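Long-range contact in acyl-coenzyme A oxidase (Caenorhabditis elegans, PDB 5K3J), which catalyses the first, oxygen-dependent desaturation step of peroxisomal beta-oxidation, acting with FAD on the CoA thioester of an ascaroside pheromone with a five-carbon omega side chain: residues Asn3-Arg7 and Ala21-Asp26. Sequence-based numbering, arbitrary orientation.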
loop_
_atom_site.group_PDB
_atom_site.type_symbol
_atom_site.label_atom_id
_atom_site.label_comp_id
_atom_site.label_asym_id
_atom_site.label_seq_id
_atom_site.Cartn_x
_atom_site.Cartn_y
_atom_site.Cartn_z
ATOM N N ASN A 3 -33.360 2.004 -6.189
ATOM C CA ASN A 3 -32.097 2.711 -6.026
ATOM C C ASN A 3 -32.336 4.176 -5.683
ATOM O O ASN A 3 -32.647 4.981 -6.558
ATOM C CB ASN A 3 -31.253 2.595 -7.296
ATOM C CG ASN A 3 -29.788 2.920 -7.058
ATOM O OD1 ASN A 3 -28.965 2.024 -6.877
ATOM N ND2 ASN A 3 -29.457 4.206 -7.068
ATOM N N ARG A 4 -32.183 4.519 -4.408
ATOM C CA ARG A 4 -32.534 5.853 -3.930
ATOM C C ARG A 4 -31.477 6.905 -4.278
ATOM O O ARG A 4 -31.650 8.088 -3.979
ATOM C CB ARG A 4 -32.760 5.820 -2.415
ATOM C CG ARG A 4 -33.966 6.620 -1.947
ATOM C CD ARG A 4 -35.272 6.047 -2.494
ATOM N NE ARG A 4 -35.825 5.000 -1.640
ATOM C CZ ARG A 4 -36.979 4.381 -1.871
ATOM N NH1 ARG A 4 -37.410 3.440 -1.041
ATOM N NH2 ARG A 4 -37.707 4.702 -2.934
ATOM N N SER A 5 -30.391 6.476 -4.915
ATOM C CA SER A 5 -29.288 7.374 -5.249
ATOM C C SER A 5 -29.419 7.926 -6.670
ATOM O O SER A 5 -28.518 8.595 -7.176
ATOM C CB SER A 5 -27.949 6.653 -5.082
ATOM O OG SER A 5 -27.851 6.069 -3.795
ATOM N N ILE A 6 -30.552 7.637 -7.304
ATOM C CA ILE A 6 -30.872 8.166 -8.626
ATOM C C ILE A 6 -31.337 9.619 -8.541
ATOM O O ILE A 6 -32.201 9.947 -7.730
ATOM C CB ILE A 6 -31.970 7.324 -9.304
ATOM C CG1 ILE A 6 -31.463 5.909 -9.593
ATOM C CG2 ILE A 6 -32.454 7.993 -10.580
ATOM C CD1 ILE A 6 -32.559 4.930 -9.966
ATOM N N ARG A 7 -30.760 10.488 -9.371
ATOM C CA ARG A 7 -31.135 11.902 -9.390
ATOM C C ARG A 7 -31.252 12.424 -10.822
ATOM O O ARG A 7 -30.844 11.752 -11.773
ATOM C CB ARG A 7 -30.116 12.745 -8.617
ATOM C CG ARG A 7 -29.852 12.277 -7.195
ATOM C CD ARG A 7 -30.937 12.721 -6.231
ATOM N NE ARG A 7 -30.804 12.043 -4.945
ATOM C CZ ARG A 7 -31.435 12.412 -3.835
ATOM N NH1 ARG A 7 -31.253 11.732 -2.712
ATOM N NH2 ARG A 7 -32.241 13.465 -3.847
ATOM N N ALA A 21 -31.318 -2.081 -10.121
ATOM C CA ALA A 21 -31.373 -2.392 -8.692
ATOM C C ALA A 21 -32.473 -3.404 -8.370
ATOM O O ALA A 21 -33.635 -3.198 -8.718
ATOM C CB ALA A 21 -31.581 -1.116 -7.886
ATOM N N THR A 22 -32.103 -4.491 -7.700
ATOM C CA THR A 22 -33.061 -5.532 -7.353
ATOM C C THR A 22 -33.406 -5.526 -5.877
ATOM O O THR A 22 -33.743 -6.563 -5.307
ATOM C CB THR A 22 -32.518 -6.947 -7.765
ATOM O OG1 THR A 22 -31.735 -7.458 -6.689
ATOM C CG2 THR A 22 -31.693 -6.846 -9.019
ATOM N N PHE A 23 -33.318 -4.347 -5.276
ATOM C CA PHE A 23 -33.642 -4.183 -3.871
ATOM C C PHE A 23 -33.794 -2.697 -3.537
ATOM O O PHE A 23 -33.588 -1.839 -4.403
ATOM C CB PHE A 23 -32.572 -4.810 -2.968
ATOM C CG PHE A 23 -31.235 -4.126 -3.038
ATOM C CD1 PHE A 23 -30.308 -4.454 -4.019
ATOM C CD2 PHE A 23 -30.902 -3.158 -2.112
ATOM C CE1 PHE A 23 -29.079 -3.819 -4.070
ATOM C CE2 PHE A 23 -29.679 -2.522 -2.160
ATOM C CZ PHE A 23 -28.767 -2.853 -3.139
ATOM N N ASP A 24 -34.162 -2.393 -2.290
ATOM C CA ASP A 24 -34.283 -1.011 -1.840
ATOM C C ASP A 24 -33.013 -0.604 -1.096
ATOM O O ASP A 24 -32.587 -1.279 -0.154
ATOM C CB ASP A 24 -35.507 -0.840 -0.951
ATOM C CG ASP A 24 -35.986 0.601 -0.890
ATOM O OD1 ASP A 24 -35.158 1.503 -0.627
ATOM O OD2 ASP A 24 -37.195 0.846 -1.110
ATOM N N THR A 25 -32.420 0.507 -1.519
ATOM C CA THR A 25 -31.139 0.949 -0.982
ATOM C C THR A 25 -31.298 1.746 0.305
ATOM O O THR A 25 -30.330 1.949 1.039
ATOM C CB THR A 25 -30.368 1.802 -2.007
ATOM O OG1 THR A 25 -31.138 2.961 -2.347
ATOM C CG2 THR A 25 -30.087 0.992 -3.263
ATOM N N ASP A 26 -32.516 2.206 0.569
ATOM C CA ASP A 26 -32.829 2.791 1.863
ATOM C C ASP A 26 -32.977 1.668 2.877
ATOM O O ASP A 26 -32.766 1.863 4.076
ATOM C CB ASP A 26 -34.098 3.635 1.795
ATOM C CG ASP A 26 -33.806 5.105 1.555
ATOM O OD1 ASP A 26 -32.748 5.418 0.966
ATOM O OD2 ASP A 26 -34.635 5.949 1.958
HETATM O O HOH W 1 -34.030 2.272 -3.396
#
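Here the extreme N-terminus of the modelled chain, a type I beta turn from N3 to I6, packs against the N-capped start of helix 25-32 in the acyl-CoA oxidase fold; helix 12-18 lies in the connection between the two segments. Start at A21, whose methyl CB rests 3.8 Å from CB of N3, a small apolar touch at the first ordered residue. F23 contributes little directly: its buried ring packs on P550 and V554 of helix 549-569, so the segment lies against that helix. D24 does two jobs. As the N-cap residue it accepts a hydrogen bond at OD1 from N of D26 (3.0 Å), and its other carboxylate oxygen, OD2, forms a tight salt bridge to NH1 of R4 at 2.6 Å. T25, in the first turn of the helix, sits closest to the N-terminal backbone, with CA atoms of N3 and T25 5.4 Å apart. Its chi1 of 60° points OG1 at the backbone of the turn, where it accepts a nearly straight hydrogen bond from N of R4 (2.8 Å). D26 adds the second, weaker arm of the salt-bridge network, a long pair from NE of R4 to OD2 of D26 (3.9 Å); separately, the aliphatic CG of R4 lies against OD1 of D26 at 3.4 Å. Beyond the two segments, S603 and D606 of helix 601-606 pack against A21 and N3 respectively. The contact is structural: it ties the N-terminal turn to the start of helix 25-32, away from the FAD, ATP and substrate sites. One ordered water finishes the joint, accepting hydrogen bonds from N of N3 at 2.9 Å and from N of T25 at 3.0 Å.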